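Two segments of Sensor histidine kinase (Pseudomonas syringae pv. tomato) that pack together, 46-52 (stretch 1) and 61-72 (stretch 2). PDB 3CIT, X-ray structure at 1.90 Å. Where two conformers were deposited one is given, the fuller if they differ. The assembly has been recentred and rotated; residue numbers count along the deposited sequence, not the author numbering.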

HETATM    1  N   MSE A  46     -15.569   7.632  13.886  1.00 21.76           N
HETATM    2  CA  MSE A  46     -16.631   7.032  13.064  1.00 22.51           C
HETATM    3  C   MSE A  46     -17.533   6.200  13.977  1.00 22.60           C
HETATM    4  O   MSE A  46     -17.042   5.381  14.742  1.00 24.20           O
ATOM      5  N   ASP A  47     -18.839   6.452  13.907  1.00 22.50           N
ATOM      6  CA  ASP A  47     -19.771   5.981  14.931  1.00 22.06           C
ATOM      7  C   ASP A  47     -20.325   4.580  14.764  1.00 22.04           C
ATOM      8  O   ASP A  47     -21.055   4.127  15.637  1.00 20.33           O
ATOM      9  N   HIS A  48     -19.956   3.887  13.677  1.00 20.16           N
ATOM     10  CA  HIS A  48     -20.381   2.502  13.436  1.00 21.36           C
ATOM     11  C   HIS A  48     -19.226   1.692  12.882  1.00 21.31           C
ATOM     12  O   HIS A  48     -18.306   2.238  12.268  1.00 20.83           O
ATOM     13  N   GLY A  49     -19.302   0.381  13.063  1.00 22.15           N
ATOM     14  CA  GLY A  49     -18.341  -0.491  12.445  1.00 20.87           C
ATOM     15  C   GLY A  49     -18.720  -1.929  12.584  1.00 21.39           C
ATOM     16  O   GLY A  49     -19.544  -2.315  13.432  1.00 20.70           O
ATOM     17  N   LEU A  50     -18.160  -2.736  11.713  1.00 20.97           N
ATOM     18  CA  LEU A  50     -18.247  -4.158  11.895  1.00 21.89           C
ATOM     19  C   LEU A  50     -16.982  -4.839  11.375  1.00 20.98           C
ATOM     20  O   LEU A  50     -16.153  -4.232  10.686  1.00 20.25           O
ATOM     21  N   LEU A  51     -16.846  -6.100  11.744  1.00 21.17           N
ATOM     22  CA  LEU A  51     -15.817  -6.968  11.217  1.00 21.54           C
ATOM     23  C   LEU A  51     -16.482  -8.132  10.476  1.00 21.65           C
ATOM     24  O   LEU A  51     -17.394  -8.787  10.996  1.00 21.75           O
ATOM     25  N   LEU A  52     -16.030  -8.358   9.245  1.00 21.85           N
ATOM     26  CA  LEU A  52     -16.536  -9.426   8.401  1.00 21.47           C
ATOM     27  C   LEU A  52     -15.422 -10.429   8.224  1.00 21.68           C
ATOM     28  O   LEU A  52     -14.285 -10.037   7.993  1.00 20.74           O
ATOM     29  N   GLN A  61     -19.371 -13.989   7.622  0.60 27.23           N
ATOM     30  CA  GLN A  61     -19.914 -13.897   8.965  0.60 26.81           C
ATOM     31  C   GLN A  61     -19.489 -12.554   9.559  0.60 26.18           C
ATOM     32  O   GLN A  61     -18.355 -12.146   9.380  0.60 24.57           O
ATOM     33  N   THR A  62     -20.417 -11.894  10.252  1.00 25.41           N
ATOM     34  CA  THR A  62     -20.159 -10.647  10.968  1.00 25.54           C
ATOM     35  C   THR A  62     -19.696 -11.035  12.364  1.00 24.93           C
ATOM     36  O   THR A  62     -20.450 -11.610  13.133  1.00 24.32           O
ATOM     37  N   THR A  63     -18.438 -10.777  12.683  1.00 23.87           N
ATOM     38  CA  THR A  63     -17.849 -11.293  13.899  1.00 23.69           C
ATOM     39  C   THR A  63     -17.715 -10.288  15.037  1.00 24.28           C
ATOM     40  O   THR A  63     -17.344 -10.661  16.161  1.00 25.35           O
ATOM     41  N   ALA A  64     -17.978  -9.018  14.755  1.00 23.77           N
ATOM     42  CA  ALA A  64     -17.966  -7.940  15.749  1.00 23.52           C
ATOM     43  C   ALA A  64     -18.757  -6.769  15.183  1.00 23.67           C
ATOM     44  O   ALA A  64     -18.840  -6.612  13.967  1.00 21.54           O
ATOM     45  N   ARG A  65     -19.383  -5.997  16.066  1.00 23.16           N
ATOM     46  CA  ARG A  65     -20.173  -4.830  15.666  1.00 24.07           C
ATOM     47  C   ARG A  65     -19.948  -3.727  16.658  1.00 23.21           C
ATOM     48  O   ARG A  65     -19.719  -3.979  17.840  1.00 22.71           O
ATOM     49  N   HIS A  66     -20.080  -2.512  16.181  1.00 21.90           N
ATOM     50  CA  HIS A  66     -20.001  -1.337  16.997  1.00 22.36           C
ATOM     51  C   HIS A  66     -21.015  -0.343  16.475  1.00 22.52           C
ATOM     52  O   HIS A  66     -21.093  -0.123  15.269  1.00 22.15           O
ATOM     53  N   GLY A  67     -21.851   0.206  17.352  1.00 21.65           N
ATOM     54  CA  GLY A  67     -22.898   1.123  16.910  1.00 22.24           C
ATOM     55  C   GLY A  67     -24.198   0.397  16.604  1.00 22.57           C
ATOM     56  O   GLY A  67     -24.304  -0.813  16.781  1.00 22.51           O
ATOM     57  N   SER A  68     -25.197   1.125  16.146  1.00 23.44           N
ATOM     58  CA  SER A  68     -26.522   0.543  16.049  1.00 25.02           C
ATOM     59  C   SER A  68     -26.554  -0.596  15.044  1.00 24.44           C
ATOM     60  O   SER A  68     -26.158  -0.437  13.895  1.00 23.34           O
ATOM     61  N   LYS A  69     -27.080  -1.735  15.493  1.00 24.01           N
ATOM     62  CA  LYS A  69     -27.212  -2.898  14.640  1.00 24.83           C
ATOM     63  C   LYS A  69     -28.166  -2.609  13.474  1.00 23.66           C
ATOM     64  O   LYS A  69     -27.977  -3.144  12.380  1.00 23.48           O
ATOM     65  N   GLU A  70     -29.145  -1.741  13.712  1.00 23.13           N
ATOM     66  CA  GLU A  70     -30.117  -1.316  12.705  1.00 23.09           C
ATOM     67  C   GLU A  70     -29.390  -0.699  11.506  1.00 21.54           C
ATOM     68  O   GLU A  70     -29.574  -1.135  10.365  1.00 19.62           O
ATOM     69  N   ARG A  71     -28.542   0.297  11.747  1.00 21.00           N
ATOM     70  CA  ARG A  71     -27.841   0.951  10.644  1.00 21.89           C
ATOM     71  C   ARG A  71     -26.795   0.016  10.062  1.00 20.30           C
ATOM     72  O   ARG A  71     -26.619  -0.045   8.825  1.00 19.59           O
ATOM     73  N   LEU A  72     -26.135  -0.762  10.915  1.00 20.05           N
ATOM     74  CA  LEU A  72     -25.129  -1.718  10.413  1.00 21.16           C
ATOM     75  C   LEU A  72     -25.746  -2.701   9.395  1.00 20.42           C
ATOM     76  O   LEU A  72     -25.070  -3.047   8.421  1.00 21.07           O
TER

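Strands 48-52 and 61-66 run antiparallel, so walking up stretch 2 means walking down stretch 1. Gln61 (chi1 m) points away from stretch 1 and lends only its backbone, its O lying 3.4 Å from Leu52 CA. Thr62 (m) shares a sheet face with Leu50, Leu52 and Arg65. Its OG1 comes 3.4 Å from Leu52 CD2, and its CG2 4.2 Å from Leu50 CB; Leu52 (mt) brings its tip closer than its CA-to-CB direction suggests.

Thr63 (p) points sideways, and its OG1 sits 3.2 Å from Leu51 CD2, while its backbone N donates to Leu51 O at 2.8 Å. At Ala64 the small methyl faces Leu51 (tp), CB to CB 4.1 Å. Ala64 O accepts from Leu51 N at 3.0 Å, but Ala64 N is buried without a partner. Arg65 (m, t, t for chi1 to chi3, chi4 near 89°) is exposed and brings just its aliphatic base near Leu50, CG to Leu50 CB 4.4 Å.

His66 (t) sits beside Gly49, which has no side chain, and Gly49 N lies at the edge of the imidazole ring; the backbones pair both ways, His66 N to Gly49 O at 2.8 Å and Gly49 N to His66 O at 2.9 Å. Gly67 is glycine by necessity: a CB would clash with Asp47 O and His48 CD2, and phi near 91° would jam it against the preceding carbonyl.

Ser68 (p), the helix N-cap residue, hydrogen-bonds through OG to His48 NE2 at 2.8 Å. His48 (m) is held at its other nitrogen too, ND1 donating to Asp47 OD1 at 2.9 Å. Lys69 and Glu70 stay out of the contact. Arg71 (m) offers CB, 3.7 Å from His48 NE2, before its end leads away. Leu72 (mt) points in, its CD2 meeting Gly49 O at 3.5 Å, His48 CB at 3.8 Å and Leu50 CD2 (Leu50 is pp) at 4.2 Å.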

HETATM    1  CB  MSE A  46     -15.999   6.233  11.909  1.00 21.65           C
HETATM    2  CG  MSE A  46     -15.241   7.205  10.957  1.00 21.78           C
HETATM    3 SE   MSE A  46     -14.482   6.394   9.354  0.80 24.35          SE
HETATM    4  CE  MSE A  46     -16.080   5.907   8.347  1.00 21.83           C
ATOM      5  CB  ASP A  47     -20.897   7.005  15.219  1.00 22.80           C
ATOM      6  CG  ASP A  47     -21.788   7.309  14.033  1.00 22.97           C
ATOM      7  OD1 ASP A  47     -21.631   6.746  12.913  1.00 20.40           O
ATOM      8  OD2 ASP A  47     -22.725   8.129  14.227  1.00 24.86           O
ATOM      9  CB  HIS A  48     -21.529   2.435  12.414  1.00 20.94           C
ATOM     10  CG  HIS A  48     -22.836   2.954  12.918  1.00 21.35           C
ATOM     11  ND1 HIS A  48     -23.119   4.297  13.008  1.00 22.83           N
ATOM     12  CD2 HIS A  48     -23.951   2.306  13.339  1.00 21.22           C
ATOM     13  CE1 HIS A  48     -24.339   4.455  13.501  1.00 23.67           C
ATOM     14  NE2 HIS A  48     -24.857   3.262  13.730  1.00 22.39           N
ATOM     15  CB  LEU A  50     -19.549  -4.690  11.271  1.00 24.05           C
ATOM     16  CG  LEU A  50     -19.851  -4.437   9.817  1.00 23.99           C
ATOM     17  CD1 LEU A  50     -18.967  -5.295   8.967  1.00 28.80           C
ATOM     18  CD2 LEU A  50     -21.339  -4.712   9.500  1.00 24.06           C
ATOM     19  CB  LEU A  51     -14.943  -7.480  12.355  1.00 20.56           C
ATOM     20  CG  LEU A  51     -13.778  -8.360  11.949  1.00 22.52           C
ATOM     21  CD1 LEU A  51     -12.733  -7.571  11.047  1.00 22.79           C
ATOM     22  CD2 LEU A  51     -13.109  -8.908  13.207  1.00 22.37           C
ATOM     23  CB  LEU A  52     -16.897  -8.883   7.029  1.00 22.25           C
ATOM     24  CG  LEU A  52     -18.017  -7.871   6.961  1.00 22.82           C
ATOM     25  CD1 LEU A  52     -18.265  -7.489   5.488  1.00 24.13           C
ATOM     26  CD2 LEU A  52     -19.299  -8.431   7.638  1.00 24.26           C
ATOM     27  CB  GLN A  61     -19.387 -15.049   9.818  0.60 27.49           C
ATOM     28  CG  GLN A  61     -19.786 -16.455   9.305  0.60 30.20           C
ATOM     29  CD  GLN A  61     -21.290 -16.687   9.308  0.60 33.45           C
ATOM     30  OE1 GLN A  61     -21.980 -16.300  10.255  0.60 37.23           O
ATOM     31  NE2 GLN A  61     -21.811 -17.319   8.245  0.60 34.60           N
ATOM     32  CB  THR A  62     -21.444  -9.793  11.015  1.00 25.71           C
ATOM     33  OG1 THR A  62     -21.822  -9.457   9.676  1.00 24.79           O
ATOM     34  CG2 THR A  62     -21.255  -8.530  11.850  1.00 25.39           C
ATOM     35  CB  THR A  63     -16.473 -11.927  13.620  1.00 24.03           C
ATOM     36  OG1 THR A  63     -15.585 -10.934  13.130  1.00 22.25           O
ATOM     37  CG2 THR A  63     -16.580 -13.123  12.640  1.00 24.93           C
ATOM     38  CB  ALA A  64     -16.561  -7.507  16.088  1.00 24.04           C
ATOM     39  CB  ARG A  65     -21.672  -5.146  15.676  1.00 24.55           C
ATOM     40  CG  ARG A  65     -22.159  -6.053  14.584  1.00 26.00           C
ATOM     41  CD  ARG A  65     -23.599  -6.420  14.901  1.00 28.25           C
ATOM     42  NE  ARG A  65     -24.157  -7.365  13.949  1.00 32.05           N
ATOM     43  CZ  ARG A  65     -24.100  -8.695  14.048  1.00 33.24           C
ATOM     44  NH1 ARG A  65     -23.490  -9.293  15.060  1.00 33.97           N
ATOM     45  NH2 ARG A  65     -24.675  -9.444  13.098  1.00 36.23           N
ATOM     46  CB  HIS A  66     -18.599  -0.727  16.928  1.00 23.90           C
ATOM     47  CG  HIS A  66     -18.488   0.563  17.669  1.00 25.13           C
ATOM     48  ND1 HIS A  66     -18.444   0.621  19.043  1.00 30.47           N
ATOM     49  CD2 HIS A  66     -18.499   1.842  17.235  1.00 28.89           C
ATOM     50  CE1 HIS A  66     -18.391   1.885  19.421  1.00 31.95           C
ATOM     51  NE2 HIS A  66     -18.440   2.648  18.344  1.00 31.53           N
ATOM     52  CB  SER A  68     -27.587   1.596  15.720  1.00 26.29           C
ATOM     53  OG  SER A  68     -27.381   2.192  14.470  1.00 28.83           O
ATOM     54  CB  LYS A  69     -27.674  -4.109  15.458  1.00 25.43           C
ATOM     55  CG  LYS A  69     -26.622  -4.596  16.460  1.00 28.40           C
ATOM     56  CD  LYS A  69     -27.142  -5.725  17.365  1.00 29.81           C
ATOM     57  CE  LYS A  69     -26.013  -6.352  18.192  1.00 33.43           C
ATOM     58  NZ  LYS A  69     -24.827  -5.433  18.399  1.00 36.66           N
ATOM     59  CB  GLU A  70     -31.155  -0.355  13.348  1.00 23.84           C
ATOM     60  CG  GLU A  70     -31.928   0.573  12.392  1.00 24.50           C
ATOM     61  CD  GLU A  70     -33.210   1.188  12.955  1.00 25.72           C
ATOM     62  OE1 GLU A  70     -33.427   1.190  14.212  1.00 31.79           O
ATOM     63  OE2 GLU A  70     -34.016   1.665  12.128  1.00 23.43           O
ATOM     64  CB  ARG A  71     -27.236   2.319  11.048  1.00 23.00           C
ATOM     65  CG  ARG A  71     -28.316   3.365  11.381  1.00 24.19           C
ATOM     66  CD  ARG A  71     -27.794   4.825  11.346  1.00 24.50           C
ATOM     67  NE  ARG A  71     -28.969   5.720  11.487  1.00 26.25           N
ATOM     68  CZ  ARG A  71     -29.155   6.868  10.832  1.00 25.92           C
ATOM     69  NH1 ARG A  71     -28.260   7.310   9.971  1.00 22.97           N
ATOM     70  NH2 ARG A  71     -30.267   7.577  11.053  1.00 25.66           N
ATOM     71  CB  LEU A  72     -24.489  -2.498  11.567  1.00 22.03           C
ATOM     72  CG  LEU A  72     -23.496  -1.688  12.420  1.00 23.22           C
ATOM     73  CD1 LEU A  72     -23.070  -2.532  13.613  1.00 25.14           C
ATOM     74  CD2 LEU A  72     -22.340  -1.219  11.568  1.00 24.05           C
TER